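Local coordinates for protein betainyl-CoA thiolase (Pseudomonas putida, PDB 2HLJ) that probably acts on acyl-CoA thioesters, with betainyl-CoA the likely substrate, as an acyltransferase or thioesterase of the hotdog-fold superfamily, at residues Lys88-His94 / Ala107-Leu113; Val12-Val17 / Val70-Thr74; His63-Leu67 / Tyr148-Ile153. All blocks are in the same frame, centred on the assembly; numbering follows the deposited sequence. Where two conformers were deposited one is given.

Contact 1: residues Lys88-His94 / Ala107-Leu113; sequences KRLHVYH and ASEQMLL
His91 and Glu109 meet diagonally across two antiparallel strands, His91 NE2 giving its proton to Glu109 OE2 at 2.7 Å. The bond is bent, 147° at the hydrogen, and uses the anti lone pair of OE2, which lies in the ring plane; ring and carboxylate are 25° from coplanar. Both side chains leave with CG anti to the backbone N (chi1 -172°), and the extended Glu109 chain carries its carboxylate across to the ring. OE1 takes the N-H of Gly150, so both oxygens are held. A CH-pi contact of selenomethionine Met111 CE over the His91 ring rests on one of two conformers and is doubtful. On the other face, Val92 CG2 touches Leu112 CD1 at 3.6 Å. There the edge of the His94 ring faces the Gln110 amide, nearly perpendicular to it, while Gln110 NE2 donates to Ser108 OG, which is also hydrogen-bonded to His63 O of strand 57-66. Thr80 and Thr36 hold the two nitrogens of His94. Six backbone bonds, two each for Leu90-Leu112, Val92-Gln110 and His94-Ser108, fix the register. Ile153 of the second subunit packs on His91 and Glu109. Helix 25-43 covers the face bearing Leu90, His94, Ser108 and Gln110, as in a hotdog fold.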
loop_
_atom_site.group_PDB
_atom_site.type_symbol
_atom_site.label_atom_id
_atom_site.label_comp_id
_atom_site.label_asym_id
_atom_site.label_seq_id
_atom_site.Cartn_x
_atom_site.Cartn_y
_atom_site.Cartn_z
ATOM N N LYS A 88 16.142 7.609 -13.936
ATOM C CA LYS A 88 14.717 7.920 -13.898
ATOM C C LYS A 88 13.898 7.282 -12.769
ATOM O O LYS A 88 12.669 7.483 -12.715
ATOM C CB LYS A 88 14.075 7.587 -15.237
ATOM C CG LYS A 88 14.076 6.137 -15.585
ATOM C CD LYS A 88 13.841 5.936 -17.102
ATOM C CE LYS A 88 13.317 4.532 -17.392
ATOM N NZ LYS A 88 12.915 4.243 -18.811
ATOM N N ARG A 89 14.557 6.568 -11.866
ATOM C CA ARG A 89 13.867 5.900 -10.755
ATOM C C ARG A 89 14.394 6.382 -9.421
ATOM O O ARG A 89 15.540 6.707 -9.309
ATOM C CB ARG A 89 14.009 4.368 -10.848
ATOM C CG ARG A 89 13.062 3.708 -11.866
ATOM C CD ARG A 89 13.558 2.331 -12.289
ATOM N NE ARG A 89 14.743 2.522 -13.090
ATOM C CZ ARG A 89 14.767 2.579 -14.416
ATOM N NH1 ARG A 89 13.671 2.368 -15.141
ATOM N NH2 ARG A 89 15.919 2.827 -15.016
ATOM N N LEU A 90 13.502 6.483 -8.434
ATOM C CA LEU A 90 13.883 6.825 -7.082
ATOM C C LEU A 90 13.514 5.664 -6.149
ATOM O O LEU A 90 12.419 5.139 -6.231
ATOM C CB LEU A 90 13.179 8.121 -6.685
ATOM C CG LEU A 90 13.533 8.764 -5.353
ATOM C CD1 LEU A 90 15.024 9.069 -5.225
ATOM C CD2 LEU A 90 12.682 10.037 -5.166
ATOM N N HIS A 91 14.456 5.256 -5.298
ATOM C CA HIS A 91 14.233 4.170 -4.334
ATOM C C HIS A 91 14.152 4.835 -2.952
ATOM O O HIS A 91 15.110 5.459 -2.507
ATOM C CB HIS A 91 15.366 3.161 -4.472
ATOM C CG HIS A 91 15.185 1.905 -3.682
ATOM N ND1 HIS A 91 16.217 1.020 -3.473
ATOM C CD2 HIS A 91 14.104 1.378 -3.056
ATOM C CE1 HIS A 91 15.778 -0.006 -2.761
ATOM N NE2 HIS A 91 14.498 0.187 -2.497
ATOM N N VAL A 92 12.992 4.754 -2.310
ATOM C CA VAL A 92 12.736 5.479 -1.067
ATOM C C VAL A 92 12.170 4.605 0.051
ATOM O O VAL A 92 11.636 3.533 -0.198
ATOM C CB VAL A 92 11.761 6.665 -1.296
ATOM C CG1 VAL A 92 12.345 7.603 -2.342
ATOM C CG2 VAL A 92 10.407 6.170 -1.731
ATOM N N TYR A 93 12.317 5.086 1.282
ATOM C CA TYR A 93 11.880 4.352 2.457
ATOM C C TYR A 93 11.229 5.355 3.366
ATOM O O TYR A 93 11.864 6.347 3.707
ATOM C CB TYR A 93 13.099 3.724 3.171
ATOM C CG TYR A 93 12.784 2.907 4.423
ATOM C CD1 TYR A 93 12.395 1.600 4.322
ATOM C CD2 TYR A 93 12.928 3.440 5.689
ATOM C CE1 TYR A 93 12.127 0.829 5.432
ATOM C CE2 TYR A 93 12.660 2.690 6.823
ATOM C CZ TYR A 93 12.252 1.370 6.677
ATOM O OH TYR A 93 12.025 0.548 7.754
ATOM N N HIS A 94 9.942 5.152 3.665
ATOM C CA HIS A 94 9.203 5.980 4.594
ATOM C C HIS A 94 8.947 5.191 5.867
ATOM O O HIS A 94 8.725 3.973 5.816
ATOM C CB HIS A 94 7.828 6.367 4.024
ATOM C CG HIS A 94 7.863 7.238 2.811
ATOM N ND1 HIS A 94 8.445 8.492 2.795
ATOM C CD2 HIS A 94 7.330 7.051 1.581
ATOM C CE1 HIS A 94 8.280 9.026 1.600
ATOM N NE2 HIS A 94 7.569 8.192 0.860
ATOM N N ALA A 107 6.315 1.111 8.146
ATOM C CA ALA A 107 7.428 1.461 7.236
ATOM C C ALA A 107 7.095 0.968 5.821
ATOM O O ALA A 107 6.376 -0.045 5.658
ATOM C CB ALA A 107 8.728 0.844 7.755
ATOM N N SER A 108 7.597 1.655 4.795
ATOM C CA SER A 108 7.347 1.253 3.424
ATOM C C SER A 108 8.536 1.534 2.564
ATOM O O SER A 108 9.035 2.660 2.567
ATOM C CB SER A 108 6.160 2.053 2.845
ATOM O OG SER A 108 5.867 1.586 1.547
ATOM N N GLU A 109 8.953 0.521 1.797
ATOM C CA GLU A 109 9.988 0.633 0.794
ATOM C C GLU A 109 9.286 0.788 -0.535
ATOM O O GLU A 109 8.369 0.031 -0.815
ATOM C CB GLU A 109 10.812 -0.674 0.778
ATOM C CG GLU A 109 12.050 -0.598 -0.103
ATOM C CD GLU A 109 12.732 -1.938 -0.293
ATOM O OE1 GLU A 109 12.232 -2.956 0.255
ATOM O OE2 GLU A 109 13.783 -1.968 -0.981
ATOM N N GLN A 110 9.698 1.753 -1.358
ATOM C CA GLN A 110 9.017 2.011 -2.602
ATOM C C GLN A 110 9.972 2.320 -3.700
ATOM O O GLN A 110 11.050 2.873 -3.460
ATOM C CB GLN A 110 8.093 3.226 -2.473
ATOM C CG GLN A 110 7.354 3.254 -1.161
ATOM C CD GLN A 110 6.193 4.175 -1.197
ATOM O OE1 GLN A 110 6.161 5.117 -1.982
ATOM N NE2 GLN A 110 5.230 3.925 -0.339
HETATM N N MSE A 111 9.546 1.988 -4.907
HETATM C CA MSE A 111 10.253 2.370 -6.119
HETATM C C MSE A 111 9.326 3.226 -6.981
HETATM O O MSE A 111 8.204 2.835 -7.270
HETATM C CB MSE A 111 10.697 1.118 -6.889
HETATM C CG MSE A 111 11.473 1.435 -8.156
HETATM SE SE MSE A 111 13.240 2.066 -7.741
HETATM C CE MSE A 111 13.997 0.422 -7.039
ATOM N N LEU A 112 9.814 4.384 -7.397
ATOM C CA LEU A 112 9.012 5.366 -8.131
ATOM C C LEU A 112 9.718 5.697 -9.444
ATOM O O LEU A 112 10.940 5.695 -9.489
ATOM C CB LEU A 112 8.869 6.626 -7.283
ATOM C CG LEU A 112 8.415 6.474 -5.822
ATOM C CD1 LEU A 112 9.222 7.321 -4.935
ATOM C CD2 LEU A 112 6.932 6.873 -5.713
ATOM N N LEU A 113 8.930 5.902 -10.497
ATOM C CA LEU A 113 9.392 6.199 -11.851
ATOM C C LEU A 113 9.057 7.635 -12.196
ATOM O O LEU A 113 7.897 8.068 -12.018
ATOM C CB LEU A 113 8.682 5.281 -12.865
ATOM C CG LEU A 113 8.996 5.506 -14.354
ATOM C CD1 LEU A 113 10.450 5.239 -14.632
ATOM C CD2 LEU A 113 8.135 4.637 -15.244
#

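Contact 2: residues Val12-Val17 / Val70-Thr74; sequences VQEDWV and VKLGT
Val12 docks on the turn 71-74 with both its backbone and its side chain. Its N donates to Thr74 O at 2.9 Å, and its carbonyl O accepts from Gly73 N, also at 2.9 Å, so one residue is bound on both sides of its alpha carbon. From there the side chain heads into the turn. CB lies 3.8 Å from Lys71 O. CG1, placed opposite the backbone N by a chi1 of 174°, comes beside the same carbonyl at 4.0 Å, near the alpha carbon of Leu72. CG2 lies beside Thr74 O and meets CG1 of Val70 at 3.8 Å. Shortening Val12 to an alanine would probably open a gap beside Val70 and leave the Lys71 carbonyl less covered, although the two backbone bonds could persist. Leu72 answers from the turn: its CD1 reaches the other segment at Glu14 N, 3.5 Å away, with Val17 CG2 more distant. Lys71 O is gripped twice from one face of its plane, by Thr74 N and by Thr74 OG1, the latter at 2.7 Å. Leu23 packs against both Val12 and Val70, joining the two loops. The turn is of type II, with Gly73 third in it at positive phi (84°); Gly73 and Thr74 opposite Val12 form a G1 beta bulge coupled to this turn, where the antiparallel pairing of strands 6-11 and 75-85 runs out.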
loop_
_atom_site.group_PDB
_atom_site.type_symbol
_atom_site.label_atom_id
_atom_site.label_comp_id
_atom_site.label_asym_id
_atom_site.label_seq_id
_atom_site.Cartn_x
_atom_site.Cartn_y
_atom_site.Cartn_z
ATOM N N VAL A 12 -4.481 11.905 12.518
ATOM C CA VAL A 12 -5.426 10.916 11.976
ATOM C C VAL A 12 -6.869 11.377 12.172
ATOM O O VAL A 12 -7.324 11.557 13.303
ATOM C CB VAL A 12 -5.253 9.568 12.619
ATOM C CG1 VAL A 12 -6.337 8.563 12.167
ATOM C CG2 VAL A 12 -3.818 9.048 12.360
ATOM N N GLN A 13 -7.587 11.468 11.053
ATOM C CA GLN A 13 -8.939 12.012 10.992
ATOM C C GLN A 13 -9.953 10.861 11.002
ATOM O O GLN A 13 -9.605 9.735 10.704
ATOM C CB GLN A 13 -9.112 12.877 9.716
ATOM C CG GLN A 13 -8.069 12.659 8.567
ATOM C CD GLN A 13 -8.231 13.667 7.413
ATOM O OE1 GLN A 13 -7.387 14.549 7.209
ATOM N NE2 GLN A 13 -9.302 13.528 6.660
ATOM N N GLU A 14 -11.195 11.170 11.362
ATOM C CA GLU A 14 -12.252 10.189 11.455
ATOM C C GLU A 14 -12.555 9.499 10.128
ATOM O O GLU A 14 -13.013 8.374 10.143
ATOM C CB GLU A 14 -13.523 10.816 11.992
ATOM C CG GLU A 14 -14.507 9.804 12.555
ATOM C CD GLU A 14 -15.642 10.446 13.376
ATOM O OE1 GLU A 14 -15.532 11.634 13.759
ATOM O OE2 GLU A 14 -16.636 9.732 13.635
ATOM N N ASP A 15 -12.261 10.120 8.988
ATOM C CA ASP A 15 -12.554 9.416 7.726
ATOM C C ASP A 15 -11.447 8.473 7.279
ATOM O O ASP A 15 -11.569 7.830 6.228
ATOM C CB ASP A 15 -13.015 10.349 6.595
ATOM C CG ASP A 15 -12.040 11.439 6.297
ATOM O OD1 ASP A 15 -10.994 11.514 6.980
ATOM O OD2 ASP A 15 -12.354 12.248 5.391
ATOM N N TRP A 16 -10.414 8.332 8.104
ATOM C CA TRP A 16 -9.373 7.323 7.877
ATOM C C TRP A 16 -9.412 6.083 8.768
ATOM O O TRP A 16 -8.565 5.175 8.625
ATOM C CB TRP A 16 -8.002 7.963 8.036
ATOM C CG TRP A 16 -7.660 8.953 6.979
ATOM C CD1 TRP A 16 -8.371 9.238 5.848
ATOM C CD2 TRP A 16 -6.502 9.755 6.935
ATOM N NE1 TRP A 16 -7.732 10.166 5.122
ATOM C CE2 TRP A 16 -6.565 10.502 5.750
ATOM C CE3 TRP A 16 -5.401 9.916 7.782
ATOM C CZ2 TRP A 16 -5.586 11.431 5.396
ATOM C CZ3 TRP A 16 -4.428 10.830 7.429
ATOM C CH2 TRP A 16 -4.523 11.573 6.242
ATOM N N VAL A 17 -10.382 6.022 9.674
ATOM C CA VAL A 17 -10.424 4.988 10.664
ATOM C C VAL A 17 -11.651 4.110 10.491
ATOM O O VAL A 17 -12.632 4.528 9.911
ATOM C CB VAL A 17 -10.304 5.517 12.129
ATOM C CG1 VAL A 17 -9.067 6.441 12.296
ATOM C CG2 VAL A 17 -11.550 6.211 12.592
ATOM N N VAL A 70 -2.912 2.567 14.745
ATOM C CA VAL A 70 -2.857 3.985 14.998
ATOM C C VAL A 70 -4.278 4.445 15.196
ATOM O O VAL A 70 -5.155 4.167 14.384
ATOM C CB VAL A 70 -2.164 4.727 13.834
ATOM C CG1 VAL A 70 -2.110 6.192 14.107
ATOM C CG2 VAL A 70 -0.748 4.161 13.626
ATOM N N LYS A 71 -4.510 5.120 16.307
ATOM C CA LYS A 71 -5.845 5.442 16.722
ATOM C C LYS A 71 -6.263 6.844 16.239
ATOM O O LYS A 71 -5.434 7.728 15.977
ATOM C CB LYS A 71 -5.978 5.326 18.257
ATOM C CG LYS A 71 -5.746 3.934 18.854
ATOM C CD LYS A 71 -5.830 4.008 20.366
ATOM C CE LYS A 71 -5.582 2.666 21.055
ATOM N NZ LYS A 71 -6.543 1.592 20.649
ATOM N N LEU A 72 -7.564 7.045 16.148
ATOM C CA LEU A 72 -8.130 8.392 15.941
ATOM C C LEU A 72 -7.433 9.499 16.741
ATOM O O LEU A 72 -7.237 9.370 17.942
ATOM C CB LEU A 72 -9.597 8.391 16.331
ATOM C CG LEU A 72 -10.388 9.682 16.075
ATOM C CD1 LEU A 72 -10.448 9.971 14.568
ATOM C CD2 LEU A 72 -11.793 9.518 16.633
ATOM N N GLY A 73 -7.067 10.590 16.065
ATOM C CA GLY A 73 -6.499 11.776 16.725
ATOM C C GLY A 73 -5.015 11.709 16.997
ATOM O O GLY A 73 -4.412 12.670 17.471
ATOM N N THR A 74 -4.388 10.594 16.679
ATOM C CA THR A 74 -2.981 10.500 16.853
ATOM C C THR A 74 -2.259 11.464 15.901
ATOM O O THR A 74 -2.579 11.523 14.688
ATOM C CB THR A 74 -2.509 9.069 16.613
ATOM O OG1 THR A 74 -3.223 8.180 17.487
ATOM C CG2 THR A 74 -1.028 8.956 16.900
#

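Contact 3: residues His63-Leu67 / Tyr148-Ile153; sequences HINYL and YMGRTI
Tyr148 and Leu67 make the main apolar contact, approaching from opposite directions. Leu67 CD2 lies over one face of the phenol ring, 4.3 Å from its centroid and offset toward the rim, a CH-pi contact. Leu67 CD1 meets the hydroxyl end, 3.4 Å from Tyr148 OH. Farther back along the tyrosine, CD1 of Tyr148 sits 3.6 Å from Asn65 CG, with amide and ring planes 40° apart. His63 is packed by the other end of the loop: its CE1 touches Arg151 CB at 3.3 Å, Arg151 O stands over one face of the imidazole, and Ile153 CG1 comes to the ring edge. The arginine bends at chi2 (-60°), which carries its guanidinium away from the histidine and lays its flat face over CD1 of Tyr148. All this sits at the dimer interface of a hotdog fold: residues 63-65, on the edge strand of the chain's own sheet, form an antiparallel ladder with a strand of the second subunit, making one sheet across the dimer, and the His63 rings of the two subunits meet. The polar contacts converge on Asn65 OD1. ND1 of His63 makes a long, bent bond to it within the same strand, at 3.3 Å, in the plane of its own ring but 42° out of the amide carbonyl plane. A water lies within hydrogen-bonding distance of both segments, 2.9 Å from Asn65 OD1 and 2.7 Å from Tyr148 O. On the tyrosine side, the backbone N of Tyr148 is held by the hydroxyl of Tyr93.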
loop_
_atom_site.group_PDB
_atom_site.type_symbol
_atom_site.label_atom_id
_atom_site.label_comp_id
_atom_site.label_asym_id
_atom_site.label_seq_id
_atom_site.Cartn_x
_atom_site.Cartn_y
_atom_site.Cartn_z
ATOM N N HIS A 63 6.332 -2.055 -0.767
ATOM C CA HIS A 63 6.070 -2.999 0.314
ATOM C C HIS A 63 5.678 -2.156 1.510
ATOM O O HIS A 63 6.151 -1.040 1.644
ATOM C CB HIS A 63 7.310 -3.837 0.661
ATOM C CG HIS A 63 6.978 -5.147 1.312
ATOM N ND1 HIS A 63 7.098 -5.340 2.664
ATOM C CD2 HIS A 63 6.475 -6.302 0.816
ATOM C CE1 HIS A 63 6.688 -6.553 2.971
ATOM N NE2 HIS A 63 6.302 -7.158 1.868
ATOM N N ILE A 64 4.803 -2.665 2.366
ATOM C CA ILE A 64 4.520 -1.974 3.596
ATOM C C ILE A 64 4.358 -2.944 4.734
ATOM O O ILE A 64 3.664 -3.955 4.622
ATOM C CB ILE A 64 3.324 -0.988 3.455
ATOM C CG1 ILE A 64 2.985 -0.382 4.796
ATOM C CG2 ILE A 64 2.121 -1.637 2.895
ATOM C CD1 ILE A 64 2.143 0.846 4.607
ATOM N N ASN A 65 5.068 -2.650 5.816
ATOM C CA ASN A 65 4.921 -3.393 7.058
ATOM C C ASN A 65 4.174 -2.576 8.057
ATOM O O ASN A 65 4.566 -1.446 8.313
ATOM C CB ASN A 65 6.278 -3.716 7.608
ATOM C CG ASN A 65 7.021 -4.636 6.699
ATOM O OD1 ASN A 65 7.590 -4.203 5.696
ATOM N ND2 ASN A 65 6.961 -5.922 6.993
ATOM N N TYR A 66 3.155 -3.167 8.676
ATOM C CA TYR A 66 2.368 -2.459 9.684
ATOM C C TYR A 66 2.685 -3.073 11.040
ATOM O O TYR A 66 2.368 -4.230 11.266
ATOM C CB TYR A 66 0.882 -2.608 9.398
ATOM C CG TYR A 66 0.444 -2.174 8.022
ATOM C CD1 TYR A 66 0.411 -3.081 6.952
ATOM C CD2 TYR A 66 -0.066 -0.892 7.807
ATOM C CE1 TYR A 66 -0.040 -2.696 5.710
ATOM C CE2 TYR A 66 -0.530 -0.523 6.583
ATOM C CZ TYR A 66 -0.503 -1.404 5.534
ATOM O OH TYR A 66 -0.975 -0.973 4.311
ATOM N N LEU A 67 3.379 -2.316 11.893
ATOM C CA LEU A 67 3.837 -2.809 13.192
ATOM C C LEU A 67 2.843 -2.488 14.302
ATOM O O LEU A 67 2.738 -3.245 15.252
ATOM C CB LEU A 67 5.224 -2.245 13.526
ATOM C CG LEU A 67 6.389 -2.630 12.602
ATOM C CD1 LEU A 67 6.414 -4.141 12.288
ATOM C CD2 LEU A 67 6.394 -1.867 11.309
ATOM N N TYR A 148 12.964 -2.421 7.350
ATOM C CA TYR A 148 11.959 -3.174 6.581
ATOM C C TYR A 148 12.225 -3.045 5.079
ATOM O O TYR A 148 11.528 -2.342 4.328
ATOM C CB TYR A 148 10.548 -2.711 6.997
ATOM C CG TYR A 148 10.316 -3.023 8.461
ATOM C CD1 TYR A 148 9.850 -4.259 8.863
ATOM C CD2 TYR A 148 10.612 -2.091 9.444
ATOM C CE1 TYR A 148 9.683 -4.561 10.206
ATOM C CE2 TYR A 148 10.421 -2.382 10.792
ATOM C CZ TYR A 148 9.979 -3.619 11.151
ATOM O OH TYR A 148 9.814 -3.887 12.465
HETATM N N MSE A 149 13.273 -3.755 4.674
HETATM C CA MSE A 149 13.800 -3.741 3.334
HETATM C C MSE A 149 13.819 -5.140 2.829
HETATM O O MSE A 149 14.114 -6.041 3.591
HETATM C CB MSE A 149 15.258 -3.309 3.389
HETATM C CG MSE A 149 15.407 -1.964 3.942
HETATM SE SE MSE A 149 15.210 -0.832 2.458
HETATM C CE MSE A 149 17.258 -0.861 2.208
ATOM N N GLY A 150 13.596 -5.317 1.531
ATOM C CA GLY A 150 13.687 -6.627 0.915
ATOM C C GLY A 150 12.738 -7.625 1.545
ATOM O O GLY A 150 13.002 -8.820 1.546
ATOM N N ARG A 151 11.600 -7.152 2.059
ATOM C CA ARG A 151 10.699 -8.037 2.795
ATOM C C ARG A 151 9.814 -8.888 1.873
ATOM O O ARG A 151 9.406 -8.445 0.794
ATOM C CB ARG A 151 9.826 -7.212 3.765
ATOM C CG ARG A 151 10.618 -6.536 4.871
ATOM C CD ARG A 151 11.310 -7.596 5.662
ATOM N NE ARG A 151 12.019 -7.121 6.834
ATOM C CZ ARG A 151 11.693 -7.403 8.094
ATOM N NH1 ARG A 151 10.619 -8.136 8.386
ATOM N NH2 ARG A 151 12.450 -6.920 9.071
ATOM N N THR A 152 9.525 -10.111 2.321
ATOM C CA THR A 152 8.621 -11.018 1.619
ATOM C C THR A 152 7.666 -11.661 2.622
ATOM O O THR A 152 7.964 -11.786 3.806
ATOM C CB THR A 152 9.370 -12.148 0.832
ATOM O OG1 THR A 152 10.194 -12.907 1.723
ATOM C CG2 THR A 152 10.234 -11.580 -0.294
ATOM N N ILE A 153 6.492 -12.036 2.130
ATOM C CA ILE A 153 5.385 -12.464 2.956
ATOM C C ILE A 153 5.396 -13.965 3.029
ATOM O O ILE A 153 5.619 -14.630 2.022
ATOM C CB ILE A 153 4.045 -12.002 2.338
ATOM C CG1 ILE A 153 3.908 -10.477 2.445
ATOM C CG2 ILE A 153 2.894 -12.663 3.023
ATOM C CD1 ILE A 153 2.936 -9.848 1.424
HETATM O O HOH W 1 8.926 -2.580 3.644
#

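How the contacts relate
Contacts 1 and 3 share the antiparallel sheet: strand 104-114, in contact 1, neighbours strand 57-66, in contact 3, and their centres are 13 Å apart. They touch directly, Glu109 O lying 2.9 Å from His63 N, and both reach the second subunit. Contact 2 lies at the periphery, about 25 Å from contact 1 and 22 Å from contact 3, centre to centre, with no other chain of the assembly touching it. Along the chain, contact 2 closes before contact 1 opens; contact 1 falls between the two segments of contact 3, while contacts 2 and 3 interleave. The late segment 148-153 thus returns to the sheet beside the dimer interface, whereas contact 2 ties loops together at the fold's margin.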